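Local structure of PppA (Pseudomonas aeruginosa, 6JKV) at residues Asp78-Ile83 with Gly94-Gly99; Leu136-Ser141 with Glu192-Ser197; Arg156-Val161 with Val183-Val188; Asp227-Ser232 with Arg239-Leu244; Ser232-Val237 with Ala256-Ala261. The protein is a regulatory component of the type VI secretion system and probably acts as a metal-dependent serine/threonine phosphatase of the PP2C family. One frame throughout, in Å; residues are numbered along the deposited sequence.

Overall arrangement
The five contacts spread over the PP2C alpha-beta-beta-alpha sandwich, two central antiparallel sheets flanked by helices. Contact 1 joins helices 69-82 and 89-114 on one flank; contact 4 joins helices 222-229 and 234-247 on the other, the two centres 29 Å apart. Contact 5 seats the start of helix 234-247 on strand 254-261; its centre lies 8 Å from that of contact 4, with which it shares Ser232. Contacts 2 and 3, also 8 Å apart between centres, are joined through Trp137, His158 and Ser197, and contact 3 is nested within the loop that contact 2 closes. The side chain of Val184 in contact 3 lies about 8 Å from a manganese ion.

Contact 1 (Asp78-Ile83 with Gly94-Gly99); sequences DTLRRI and GALRTG
Leu80 near the end of helix 69-82 and Ile83 just beyond it meet Ala95, Leu96 and Gly99 of helix 89-114, the helical pair on one flank of the PP2C sandwich. The packing is apolar, and no hydrogen bond crosses it. Ile83 does most of the touching with two branches: CG2 meets Ala95 CB at 4.0 Å, while CD1 runs over the backbone of helix 89-114, 4.0 Å from Leu96 CA. The side chains of Leu80 and Leu96 cross at about a right angle, CD2 to CD2 at 4.1 Å, and both continue onto Leu125 of strand 120-129, which ties the pair to the sheet beneath.

Contacts with backbone oxygens complete the interface. Gly99 has no side chain, and Ile83 CD1 and Thr79 CG2 come close to its backbone. In Thr79, chi1 of -58° sets OG1 beside the backbone nitrogen and leaves CG2 anti to it; that methyl lies 3.8 Å from Gly99 O, while OG1 bonds Leu75 O. Ile83 CD1 sits 3.6 Å from Ala95 O.

Contact 2 (Leu136-Ser141 with Glu192-Ser197); sequences LWAGDS and EQLELS
Trp137 and Ser197 form an antiparallel, hydrogen-bonded pair where the end of strand 132-138 meets the beginning of edge strand 197-202. Trp137 N donates to Ser197 O at 3.0 Å, and Ser197 N returns a 2.9 Å bond to Trp137 O. Ser197 O also receives a CA-H...O contact from Leu136 CA at 3.3 Å.

The two paired residues put their side chains on the same face of the sheet. Trp137 has CG wedged between its backbone nitrogen and carbonyl carbon (chi1 89°), and the indole lies against its partner: Ser197 CB sits over the six-membered ring, 3.3 Å from the centroid and only 9° off the normal, a CH-pi contact. The polar ends look to another loop, Ser197 OG bonding His158 NE2 and Trp137 NE1 bonding Arg156 O. On the other face Ala138 CB is met by two leucine methyls, Leu196 CD2 at 4.1 Å and Leu194 CD1 at 4.2 Å, while Leu136 CD2 approaches Leu196 CB. Helix 89-114 packs under this apolar side, with Leu100 against Leu196 and Asn104 against Leu194.

The chemistry is thus divided between the faces: the leucines bury carbon against a helix, whereas Trp137 NE1 and Ser197 OG each find a partner in residues 156-158, so that face ties the strand pairing to the 156-158 loop.

Contact 3 (Arg156-Val161 with Val183-Val188); sequences RDHSYV and VVTRAV
His158 and Tyr160 are bonded through their backbones to Thr185 and Val183, so that two loops run side by side with a single bridge at Ser159 and Val184. Thr185 N donates to His158 O at 2.9 Å, coming from above the carbonyl plane, 53° out of it. Tyr160 N donates to Val183 O over 3.3 Å, a long but straight bond with an angle of 169° at the hydrogen. Val183 O has a second donor: water 1 donates a hydrogen bond to it at 2.6 Å and accepts from Val161 N at 3.2 Å, occupying one of the amides at the beginning of helix 160-165. Ser159 is the N-cap of that helix, its OG accepting from Gln162 N.

Both nitrogens of the His158 ring are occupied, ND1 by Gly139 N and NE2 by Ser197 OG. Arg186 lies over one face of the ring; CD lies 3.6 Å from the ring centroid, a CH-pi contact, and the chain, extended from CG to NE, carries the guanidinium on with its plane only 6° from that of the imidazole and His158 CD2 over its face toward the rim. Tyr160 CB meets Val183 CG1 at 3.8 Å.

Beside the start of helix 160-165, the 156-161 segment meets the end of strand 132-138 where the rings of His158 and Trp137 come together, and the 183-188 segment reaches helix 69-82 through Val188, on Val72 and Ile76.

Contact 4 (Asp227-Ser232 with Arg239-Leu244); sequences DVLSHS and RSLVHL
Val228 presses into the side of Leu241, the two side chains crossing obliquely where helix 222-229 ends beside helix 234-247. CG1 of Val228, anti to its own backbone nitrogen (chi1 -180°), is the branch that leads: it lies 3.7 Å from Leu241 CG and also reaches Ser240 CB at 3.8 Å. The beta carbon follows close behind, with Val228 CB 3.7 Å from Leu241 CD2. The other methyl, CG2, points along helix 234-247 and makes a looser approach of 4.4 Å to Leu244 CD2, one turn beyond Ser240.

Leu241 thus offers different methyls to its neighbours. CD2 faces Val228, whereas CD1 meets Leu229 CD2 at 4.2 Å, and these two leucines cross at about a right angle. Both belong to the buried side of the pair: Leu229 continues onto Val258 and Leu241 onto Ala256 of strand 254-261. No hydrogen bond joins the segments; Ser240 OG bonds Ala236 O within its own helix.

The chain leaves helix 222-229 through an inverse gamma turn centred on Ser230. Here His231 folds back, and its ND1 donates to Val228 O at 2.9 Å, from well above the carbonyl plane. Two consecutive helices linked by a short turn, with Leu229 and Leu241 directed at the sheet, form this outer helical layer of the PP2C alpha-beta-beta-alpha sandwich.

Contact 5 (Ser232-Val237 with Ala256-Ala261); sequences SDPYAV and ALVVRA
Pro234 and Val237, on the first turn of helix 234-247, sit on Val258 of strand 254-261, a helix-on-sheet contact in the PP2C sandwich. This is the tight part. The valine methyls divide the work: Val258 CG1, anti to the backbone nitrogen (chi1 166°), meets Pro234 CB at 3.7 Å, while CG2 meets Val237 CG1 at 3.6 Å, the two valine side chains crossing at about a right angle. Leu210 of the adjacent strand packs beside Val258.

Toward the exposed end of the contact the fit is slacker. Pro234 CG approaches Arg260 CB at 4.2 Å, and the arginine chain, bent at chi3 (-81°), carries its guanidinium past Ser232, whose own side chain turns away from the strand. Arg260 NH2 bonds His231 O. At the start of the helix Asp233, pointing away from the strand, is the N-cap: OD2, met from above the carboxylate plane, accepts from Ala236 N at 2.9 Å.

Contact 1 (Asp78-Ile83 with Gly94-Gly99)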
# COMPACT_ATOMS: atom_id res chain seq x y z
N ASP A 78 3.98 -6.68 10.53
CA ASP A 78 4.76 -7.66 11.33
C ASP A 78 4.48 -9.09 10.87
O ASP A 78 5.45 -9.88 10.85
CB ASP A 78 4.45 -7.55 12.83
CG ASP A 78 4.87 -6.23 13.45
OD1 ASP A 78 5.67 -5.50 12.81
OD2 ASP A 78 4.38 -5.92 14.56
N THR A 79 3.23 -9.43 10.59
CA THR A 79 2.85 -10.79 10.11
C THR A 79 3.50 -11.04 8.75
O THR A 79 4.03 -12.15 8.52
CB THR A 79 1.33 -10.98 10.06
OG1 THR A 79 0.78 -10.74 11.36
CG2 THR A 79 0.95 -12.37 9.58
N LEU A 80 3.48 -10.04 7.86
CA LEU A 80 4.03 -10.21 6.49
C LEU A 80 5.55 -10.27 6.56
O LEU A 80 6.15 -11.06 5.81
CB LEU A 80 3.53 -9.09 5.59
CG LEU A 80 2.04 -9.16 5.25
CD1 LEU A 80 1.71 -8.20 4.12
CD2 LEU A 80 1.59 -10.58 4.90
N ARG A 81 6.16 -9.51 7.48
CA ARG A 81 7.64 -9.49 7.61
C ARG A 81 8.14 -10.89 8.00
O ARG A 81 9.19 -11.31 7.48
CB ARG A 81 8.08 -8.43 8.62
CG ARG A 81 9.58 -8.16 8.59
CD ARG A 81 10.09 -7.49 9.85
NE ARG A 81 9.81 -6.05 9.89
CZ ARG A 81 8.82 -5.48 10.58
NH1 ARG A 81 7.99 -6.21 11.33
NH2 ARG A 81 8.68 -4.17 10.55
N ARG A 82 7.41 -11.60 8.86
CA ARG A 82 7.91 -12.87 9.44
C ARG A 82 7.79 -14.00 8.42
O ARG A 82 8.39 -15.06 8.65
CB ARG A 82 7.20 -13.19 10.76
CG ARG A 82 6.03 -14.16 10.65
CD ARG A 82 5.73 -14.74 12.03
NE ARG A 82 5.93 -13.74 13.07
CZ ARG A 82 5.07 -12.77 13.36
NH1 ARG A 82 3.91 -12.68 12.72
NH2 ARG A 82 5.35 -11.89 14.31
N ILE A 83 7.04 -13.82 7.34
CA ILE A 83 6.85 -14.90 6.33
C ILE A 83 8.18 -15.18 5.64
O ILE A 83 8.82 -14.27 5.12
CB ILE A 83 5.75 -14.54 5.32
CG1 ILE A 83 4.38 -14.54 6.00
CG2 ILE A 83 5.81 -15.47 4.11
CD1 ILE A 83 3.27 -14.03 5.12
N GLY A 94 1.07 -17.04 -2.46
CA GLY A 94 0.17 -17.92 -1.70
C GLY A 94 0.34 -17.75 -0.20
O GLY A 94 -0.67 -17.65 0.52
N ALA A 95 1.60 -17.69 0.27
CA ALA A 95 1.93 -17.55 1.71
C ALA A 95 1.48 -16.17 2.20
O ALA A 95 0.98 -16.09 3.33
CB ALA A 95 3.41 -17.76 1.94
N LEU A 96 1.66 -15.12 1.38
CA LEU A 96 1.21 -13.75 1.73
C LEU A 96 -0.31 -13.73 1.91
O LEU A 96 -0.78 -13.15 2.91
CB LEU A 96 1.64 -12.75 0.65
CG LEU A 96 3.15 -12.57 0.48
CD1 LEU A 96 3.45 -11.89 -0.85
CD2 LEU A 96 3.74 -11.76 1.62
N ARG A 97 -1.03 -14.34 0.96
CA ARG A 97 -2.51 -14.44 1.01
C ARG A 97 -2.94 -15.10 2.33
O ARG A 97 -3.88 -14.57 2.98
CB ARG A 97 -3.06 -15.25 -0.16
CG ARG A 97 -3.08 -14.48 -1.47
CD ARG A 97 -3.58 -15.35 -2.60
NE ARG A 97 -3.87 -14.61 -3.82
CZ ARG A 97 -5.03 -14.03 -4.10
NH1 ARG A 97 -6.04 -14.06 -3.24
NH2 ARG A 97 -5.20 -13.42 -5.26
N THR A 98 -2.29 -16.20 2.71
CA THR A 98 -2.65 -16.98 3.91
C THR A 98 -2.39 -16.12 5.15
O THR A 98 -3.24 -16.12 6.07
CB THR A 98 -1.89 -18.31 3.99
OG1 THR A 98 -2.28 -19.11 2.88
CG2 THR A 98 -2.20 -19.06 5.27
N GLY A 99 -1.24 -15.44 5.19
CA GLY A 99 -0.88 -14.54 6.29
C GLY A 99 -1.93 -13.45 6.47
O GLY A 99 -2.27 -13.15 7.62

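Contact 2 (Leu136-Ser141 with Glu192-Ser197)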
# COMPACT_ATOMS: atom_id res chain seq x y z
N LEU A 136 -0.78 -7.49 -4.48
CA LEU A 136 -2.01 -7.85 -3.74
C LEU A 136 -2.51 -6.59 -3.04
O LEU A 136 -1.69 -5.87 -2.45
CB LEU A 136 -1.71 -8.96 -2.72
CG LEU A 136 -1.40 -10.33 -3.30
CD1 LEU A 136 -0.75 -11.22 -2.24
CD2 LEU A 136 -2.65 -10.99 -3.86
N TRP A 137 -3.81 -6.33 -3.09
CA TRP A 137 -4.37 -5.14 -2.41
C TRP A 137 -5.83 -5.36 -2.02
O TRP A 137 -6.54 -6.20 -2.63
CB TRP A 137 -4.19 -3.89 -3.28
CG TRP A 137 -5.31 -3.64 -4.24
CD1 TRP A 137 -6.40 -2.84 -4.03
CD2 TRP A 137 -5.45 -4.16 -5.58
NE1 TRP A 137 -7.20 -2.83 -5.14
CE2 TRP A 137 -6.64 -3.62 -6.10
CE3 TRP A 137 -4.68 -5.01 -6.38
CZ2 TRP A 137 -7.08 -3.92 -7.39
CZ3 TRP A 137 -5.12 -5.31 -7.65
CH2 TRP A 137 -6.30 -4.76 -8.15
N ALA A 138 -6.22 -4.62 -1.00
CA ALA A 138 -7.60 -4.50 -0.50
C ALA A 138 -7.73 -3.13 0.17
O ALA A 138 -7.07 -2.91 1.19
CB ALA A 138 -7.92 -5.64 0.43
N GLY A 139 -8.51 -2.24 -0.44
CA GLY A 139 -8.73 -0.87 0.04
C GLY A 139 -8.37 0.17 -1.00
O GLY A 139 -8.38 -0.15 -2.20
N ASP A 140 -8.12 1.40 -0.56
CA ASP A 140 -7.89 2.57 -1.45
C ASP A 140 -6.44 3.04 -1.34
O ASP A 140 -6.15 4.20 -1.69
CB ASP A 140 -8.86 3.71 -1.11
CG ASP A 140 -8.77 4.18 0.33
OD1 ASP A 140 -7.93 3.66 1.08
OD2 ASP A 140 -9.56 5.07 0.71
N SER A 141 -5.56 2.18 -0.83
CA SER A 141 -4.09 2.34 -0.95
C SER A 141 -3.68 1.80 -2.32
O SER A 141 -4.24 0.76 -2.74
CB SER A 141 -3.36 1.67 0.18
OG SER A 141 -3.61 2.32 1.42
N GLU A 192 -15.91 -11.04 7.03
CA GLU A 192 -15.52 -12.40 7.47
C GLU A 192 -14.48 -12.98 6.50
O GLU A 192 -13.42 -13.38 6.97
CB GLU A 192 -16.73 -13.33 7.55
CG GLU A 192 -16.67 -14.22 8.77
CD GLU A 192 -16.64 -13.43 10.07
OE1 GLU A 192 -15.65 -13.55 10.84
OE2 GLU A 192 -17.59 -12.64 10.30
N GLN A 193 -14.81 -13.04 5.21
CA GLN A 193 -13.87 -13.50 4.15
C GLN A 193 -13.16 -12.28 3.55
O GLN A 193 -13.83 -11.43 2.94
CB GLN A 193 -14.62 -14.28 3.08
CG GLN A 193 -13.74 -14.72 1.91
CD GLN A 193 -14.15 -16.08 1.39
OE1 GLN A 193 -13.88 -17.11 2.00
NE2 GLN A 193 -14.84 -16.10 0.26
N LEU A 194 -11.85 -12.18 3.74
CA LEU A 194 -11.05 -11.12 3.09
C LEU A 194 -10.82 -11.54 1.64
O LEU A 194 -10.26 -12.64 1.41
CB LEU A 194 -9.74 -10.93 3.84
CG LEU A 194 -8.70 -10.05 3.13
CD1 LEU A 194 -9.16 -8.60 3.10
CD2 LEU A 194 -7.36 -10.18 3.82
N GLU A 195 -11.29 -10.73 0.70
CA GLU A 195 -11.10 -10.98 -0.75
C GLU A 195 -10.04 -10.01 -1.25
O GLU A 195 -10.33 -8.81 -1.31
CB GLU A 195 -12.41 -10.80 -1.51
CG GLU A 195 -13.63 -11.44 -0.84
CD GLU A 195 -14.09 -12.75 -1.48
OE1 GLU A 195 -15.06 -13.37 -0.96
OE2 GLU A 195 -13.46 -13.15 -2.50
N LEU A 196 -8.84 -10.52 -1.55
CA LEU A 196 -7.72 -9.70 -2.08
C LEU A 196 -7.82 -9.64 -3.60
O LEU A 196 -8.12 -10.66 -4.24
CB LEU A 196 -6.39 -10.31 -1.67
CG LEU A 196 -6.01 -10.17 -0.19
CD1 LEU A 196 -5.04 -11.27 0.20
CD2 LEU A 196 -5.39 -8.80 0.08
N SER A 197 -7.58 -8.46 -4.17
CA SER A 197 -7.37 -8.29 -5.62
C SER A 197 -5.89 -8.53 -5.90
O SER A 197 -5.05 -8.22 -5.03
CB SER A 197 -7.85 -6.96 -6.10
OG SER A 197 -9.27 -6.94 -6.14

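Contact 3 (Arg156-Val161 with Val183-Val188)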
# COMPACT_ATOMS: atom_id res chain seq x y z
N ARG A 156 -6.70 -0.82 -8.30
CA ARG A 156 -7.96 -0.05 -8.47
C ARG A 156 -8.70 -0.05 -7.14
O ARG A 156 -8.97 -1.13 -6.60
CB ARG A 156 -8.82 -0.65 -9.59
CG ARG A 156 -10.30 -0.33 -9.45
CD ARG A 156 -11.09 -0.70 -10.68
NE ARG A 156 -10.84 0.23 -11.77
CZ ARG A 156 -11.47 0.22 -12.93
NH1 ARG A 156 -12.41 -0.69 -13.17
NH2 ARG A 156 -11.18 1.12 -13.85
N ASP A 157 -9.04 1.14 -6.64
CA ASP A 157 -9.55 1.34 -5.27
C ASP A 157 -10.76 0.42 -5.05
O ASP A 157 -11.65 0.37 -5.92
CB ASP A 157 -9.92 2.80 -5.02
CG ASP A 157 -8.73 3.74 -4.93
OD1 ASP A 157 -7.58 3.25 -4.91
OD2 ASP A 157 -8.95 4.97 -4.88
N HIS A 158 -10.76 -0.30 -3.92
CA HIS A 158 -11.97 -0.95 -3.37
C HIS A 158 -12.72 0.10 -2.57
O HIS A 158 -12.55 0.16 -1.34
CB HIS A 158 -11.61 -2.18 -2.54
CG HIS A 158 -10.91 -3.23 -3.33
ND1 HIS A 158 -9.68 -3.72 -2.95
CD2 HIS A 158 -11.26 -3.87 -4.46
CE1 HIS A 158 -9.30 -4.64 -3.82
NE2 HIS A 158 -10.26 -4.74 -4.76
N SER A 159 -13.50 0.93 -3.26
CA SER A 159 -14.18 2.10 -2.69
C SER A 159 -15.55 2.25 -3.35
O SER A 159 -15.72 1.85 -4.52
CB SER A 159 -13.38 3.36 -2.87
OG SER A 159 -13.47 3.83 -4.21
N TYR A 160 -16.48 2.79 -2.58
CA TYR A 160 -17.86 3.09 -3.04
C TYR A 160 -17.80 3.98 -4.28
O TYR A 160 -18.53 3.70 -5.25
CB TYR A 160 -18.64 3.78 -1.93
CG TYR A 160 -20.12 3.82 -2.20
CD1 TYR A 160 -20.90 2.70 -1.97
CD2 TYR A 160 -20.72 4.96 -2.71
CE1 TYR A 160 -22.27 2.72 -2.22
CE2 TYR A 160 -22.08 5.00 -2.95
CZ TYR A 160 -22.85 3.87 -2.72
OH TYR A 160 -24.20 3.88 -2.95
N VAL A 161 -16.95 5.01 -4.23
CA VAL A 161 -16.74 5.97 -5.35
C VAL A 161 -16.32 5.18 -6.58
O VAL A 161 -16.94 5.37 -7.63
CB VAL A 161 -15.71 7.06 -4.98
CG1 VAL A 161 -15.40 7.96 -6.17
CG2 VAL A 161 -16.20 7.90 -3.82
N VAL A 183 -15.84 5.60 2.32
CA VAL A 183 -16.35 4.21 2.37
C VAL A 183 -15.37 3.33 1.60
O VAL A 183 -15.26 3.48 0.38
CB VAL A 183 -17.78 4.10 1.82
CG1 VAL A 183 -18.21 2.65 1.68
CG2 VAL A 183 -18.74 4.88 2.70
N VAL A 184 -14.67 2.45 2.31
CA VAL A 184 -13.81 1.40 1.71
C VAL A 184 -14.64 0.12 1.66
O VAL A 184 -15.26 -0.23 2.68
CB VAL A 184 -12.50 1.25 2.49
CG1 VAL A 184 -11.72 0.03 2.05
CG2 VAL A 184 -11.65 2.50 2.38
N THR A 185 -14.69 -0.54 0.50
CA THR A 185 -15.56 -1.72 0.26
C THR A 185 -14.82 -3.00 0.61
O THR A 185 -15.48 -4.02 0.83
CB THR A 185 -16.08 -1.75 -1.17
OG1 THR A 185 -14.96 -1.73 -2.05
CG2 THR A 185 -16.97 -0.57 -1.50
N ARG A 186 -13.49 -2.99 0.62
CA ARG A 186 -12.71 -4.15 1.12
C ARG A 186 -11.49 -3.63 1.86
O ARG A 186 -10.89 -2.62 1.42
CB ARG A 186 -12.28 -5.11 0.01
CG ARG A 186 -13.23 -5.23 -1.17
CD ARG A 186 -12.68 -6.22 -2.17
NE ARG A 186 -13.54 -6.35 -3.33
CZ ARG A 186 -13.32 -7.17 -4.35
NH1 ARG A 186 -12.24 -7.94 -4.37
NH2 ARG A 186 -14.17 -7.21 -5.36
N ALA A 187 -11.17 -4.28 2.97
CA ALA A 187 -9.98 -4.01 3.78
C ALA A 187 -9.88 -5.12 4.83
O ALA A 187 -10.87 -5.85 5.05
CB ALA A 187 -10.04 -2.65 4.43
N VAL A 188 -8.71 -5.21 5.45
CA VAL A 188 -8.45 -6.20 6.51
C VAL A 188 -9.37 -5.87 7.69
O VAL A 188 -9.36 -4.71 8.14
CB VAL A 188 -6.97 -6.22 6.91
CG1 VAL A 188 -6.71 -7.24 8.00
CG2 VAL A 188 -6.08 -6.49 5.71
O HOH W 1 -15.60 5.34 -1.34

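Contact 4 (Asp227-Ser232 with Arg239-Leu244)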
# COMPACT_ATOMS: atom_id res chain seq x y z
N ASP A 227 5.63 13.32 -12.20
CA ASP A 227 6.74 14.31 -12.18
C ASP A 227 7.73 13.98 -11.07
O ASP A 227 8.95 13.94 -11.34
CB ASP A 227 6.21 15.74 -12.01
CG ASP A 227 5.53 16.24 -13.27
OD1 ASP A 227 5.74 15.63 -14.33
OD2 ASP A 227 4.78 17.22 -13.16
N VAL A 228 7.23 13.76 -9.86
CA VAL A 228 8.09 13.53 -8.67
C VAL A 228 8.79 12.18 -8.80
O VAL A 228 9.98 12.09 -8.45
CB VAL A 228 7.29 13.63 -7.35
CG1 VAL A 228 8.20 13.41 -6.16
CG2 VAL A 228 6.58 14.97 -7.23
N LEU A 229 8.09 11.16 -9.31
CA LEU A 229 8.65 9.79 -9.44
C LEU A 229 9.76 9.76 -10.50
O LEU A 229 10.60 8.85 -10.42
CB LEU A 229 7.54 8.80 -9.82
CG LEU A 229 6.59 8.40 -8.68
CD1 LEU A 229 5.51 7.46 -9.20
CD2 LEU A 229 7.35 7.75 -7.54
N SER A 230 9.78 10.70 -11.44
CA SER A 230 10.77 10.73 -12.55
C SER A 230 12.11 11.27 -12.04
O SER A 230 12.64 12.23 -12.60
CB SER A 230 10.25 11.51 -13.72
OG SER A 230 9.31 10.73 -14.43
N HIS A 231 12.63 10.64 -10.99
CA HIS A 231 13.98 10.92 -10.42
C HIS A 231 14.64 9.61 -10.01
O HIS A 231 13.93 8.59 -9.81
CB HIS A 231 13.87 11.93 -9.27
CG HIS A 231 13.41 13.28 -9.73
ND1 HIS A 231 12.07 13.61 -9.86
CD2 HIS A 231 14.10 14.37 -10.13
CE1 HIS A 231 11.97 14.84 -10.31
NE2 HIS A 231 13.19 15.33 -10.49
N SER A 232 15.96 9.63 -9.92
CA SER A 232 16.82 8.42 -9.83
C SER A 232 16.78 7.84 -8.42
O SER A 232 17.01 6.62 -8.28
CB SER A 232 18.23 8.73 -10.23
OG SER A 232 18.86 9.52 -9.23
N ARG A 239 10.48 11.34 -0.00
CA ARG A 239 10.52 12.55 0.86
C ARG A 239 9.92 13.74 0.10
O ARG A 239 9.27 14.59 0.75
CB ARG A 239 11.94 12.86 1.33
CG ARG A 239 12.17 12.47 2.78
CD ARG A 239 13.49 11.79 2.98
NE ARG A 239 13.55 11.08 4.25
CZ ARG A 239 13.48 9.76 4.40
NH1 ARG A 239 13.32 8.96 3.36
NH2 ARG A 239 13.54 9.24 5.61
N SER A 240 10.13 13.83 -1.22
CA SER A 240 9.57 14.93 -2.05
C SER A 240 8.06 14.74 -2.18
O SER A 240 7.32 15.75 -2.16
CB SER A 240 10.24 15.00 -3.38
OG SER A 240 11.65 15.12 -3.22
N LEU A 241 7.59 13.50 -2.31
CA LEU A 241 6.14 13.22 -2.39
C LEU A 241 5.46 13.67 -1.10
O LEU A 241 4.46 14.42 -1.19
CB LEU A 241 5.91 11.72 -2.62
CG LEU A 241 6.19 11.22 -4.03
CD1 LEU A 241 6.24 9.70 -4.04
CD2 LEU A 241 5.15 11.74 -5.01
N VAL A 242 6.00 13.25 0.04
CA VAL A 242 5.42 13.59 1.37
C VAL A 242 5.48 15.11 1.55
O VAL A 242 4.47 15.69 1.99
CB VAL A 242 6.13 12.82 2.50
CG1 VAL A 242 5.75 13.34 3.88
CG2 VAL A 242 5.85 11.33 2.39
N HIS A 243 6.59 15.75 1.16
CA HIS A 243 6.78 17.22 1.28
C HIS A 243 5.68 17.94 0.48
O HIS A 243 5.10 18.89 1.02
CB HIS A 243 8.18 17.66 0.85
CG HIS A 243 8.30 19.13 0.66
ND1 HIS A 243 8.74 19.70 -0.53
CD2 HIS A 243 8.01 20.16 1.48
CE1 HIS A 243 8.74 21.01 -0.42
NE2 HIS A 243 8.29 21.32 0.81
N LEU A 244 5.44 17.51 -0.76
CA LEU A 244 4.39 18.12 -1.61
C LEU A 244 3.03 17.98 -0.92
O LEU A 244 2.28 18.98 -0.84
CB LEU A 244 4.38 17.46 -2.99
CG LEU A 244 3.24 17.87 -3.92
CD1 LEU A 244 3.26 19.36 -4.22
CD2 LEU A 244 3.29 17.07 -5.21

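Contact 5 (Ser232-Val237 with Ala256-Ala261)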
# COMPACT_ATOMS: atom_id res chain seq x y z
N SER A 232 15.96 9.63 -9.92
CA SER A 232 16.82 8.42 -9.83
C SER A 232 16.78 7.84 -8.42
O SER A 232 17.01 6.62 -8.28
CB SER A 232 18.23 8.73 -10.23
OG SER A 232 18.86 9.52 -9.23
N ASP A 233 16.52 8.67 -7.41
CA ASP A 233 16.76 8.29 -6.00
C ASP A 233 15.43 8.09 -5.26
O ASP A 233 14.74 9.06 -4.95
CB ASP A 233 17.62 9.34 -5.31
CG ASP A 233 17.78 9.03 -3.85
OD1 ASP A 233 17.99 7.84 -3.55
OD2 ASP A 233 17.63 9.96 -3.04
N PRO A 234 15.05 6.83 -4.93
CA PRO A 234 13.78 6.58 -4.24
C PRO A 234 13.66 7.30 -2.90
O PRO A 234 12.58 7.71 -2.56
CB PRO A 234 13.76 5.06 -4.06
CG PRO A 234 14.69 4.55 -5.13
CD PRO A 234 15.78 5.59 -5.21
N TYR A 235 14.76 7.46 -2.16
CA TYR A 235 14.77 8.13 -0.83
C TYR A 235 14.34 9.59 -0.98
O TYR A 235 13.46 10.05 -0.21
CB TYR A 235 16.17 8.05 -0.23
CG TYR A 235 16.30 8.55 1.19
CD1 TYR A 235 16.40 9.91 1.48
CD2 TYR A 235 16.34 7.66 2.25
CE1 TYR A 235 16.53 10.36 2.78
CE2 TYR A 235 16.49 8.10 3.55
CZ TYR A 235 16.57 9.45 3.82
OH TYR A 235 16.70 9.90 5.11
N ALA A 236 14.96 10.32 -1.91
CA ALA A 236 14.61 11.73 -2.21
C ALA A 236 13.18 11.78 -2.76
O ALA A 236 12.47 12.73 -2.43
CB ALA A 236 15.59 12.35 -3.17
N VAL A 237 12.78 10.78 -3.55
CA VAL A 237 11.46 10.77 -4.23
C VAL A 237 10.35 10.67 -3.18
O VAL A 237 9.45 11.51 -3.19
CB VAL A 237 11.37 9.66 -5.29
CG1 VAL A 237 9.93 9.37 -5.66
CG2 VAL A 237 12.16 10.00 -6.54
N ALA A 256 4.47 7.12 1.54
CA ALA A 256 4.97 6.83 0.19
C ALA A 256 6.11 5.82 0.31
O ALA A 256 6.96 5.96 1.21
CB ALA A 256 5.41 8.10 -0.51
N LEU A 257 6.08 4.82 -0.56
CA LEU A 257 7.14 3.79 -0.67
C LEU A 257 7.45 3.61 -2.15
O LEU A 257 6.52 3.29 -2.92
CB LEU A 257 6.65 2.49 -0.03
CG LEU A 257 7.73 1.52 0.41
CD1 LEU A 257 7.26 0.68 1.60
CD2 LEU A 257 8.13 0.64 -0.75
N VAL A 258 8.70 3.86 -2.53
CA VAL A 258 9.15 3.81 -3.95
C VAL A 258 10.12 2.64 -4.11
O VAL A 258 11.01 2.48 -3.25
CB VAL A 258 9.73 5.15 -4.43
CG1 VAL A 258 10.49 4.99 -5.74
CG2 VAL A 258 8.63 6.18 -4.57
N VAL A 259 9.91 1.86 -5.16
CA VAL A 259 10.78 0.73 -5.54
C VAL A 259 11.27 0.99 -6.96
O VAL A 259 10.45 1.35 -7.83
CB VAL A 259 10.04 -0.61 -5.43
CG1 VAL A 259 10.94 -1.79 -5.75
CG2 VAL A 259 9.42 -0.79 -4.05
N ARG A 260 12.56 0.79 -7.19
CA ARG A 260 13.17 0.94 -8.53
C ARG A 260 13.90 -0.35 -8.90
O ARG A 260 14.69 -0.84 -8.08
CB ARG A 260 14.13 2.13 -8.56
CG ARG A 260 14.77 2.34 -9.92
CD ARG A 260 15.61 3.59 -9.96
NE ARG A 260 14.80 4.78 -10.17
CZ ARG A 260 14.34 5.18 -11.34
NH1 ARG A 260 14.56 4.45 -12.43
NH2 ARG A 260 13.66 6.31 -11.43
N ALA A 261 13.66 -0.85 -10.12
CA ALA A 261 14.28 -2.07 -10.67
C ALA A 261 15.49 -1.68 -11.53
O ALA A 261 15.40 -0.67 -12.25
CB ALA A 261 13.27 -2.84 -11.46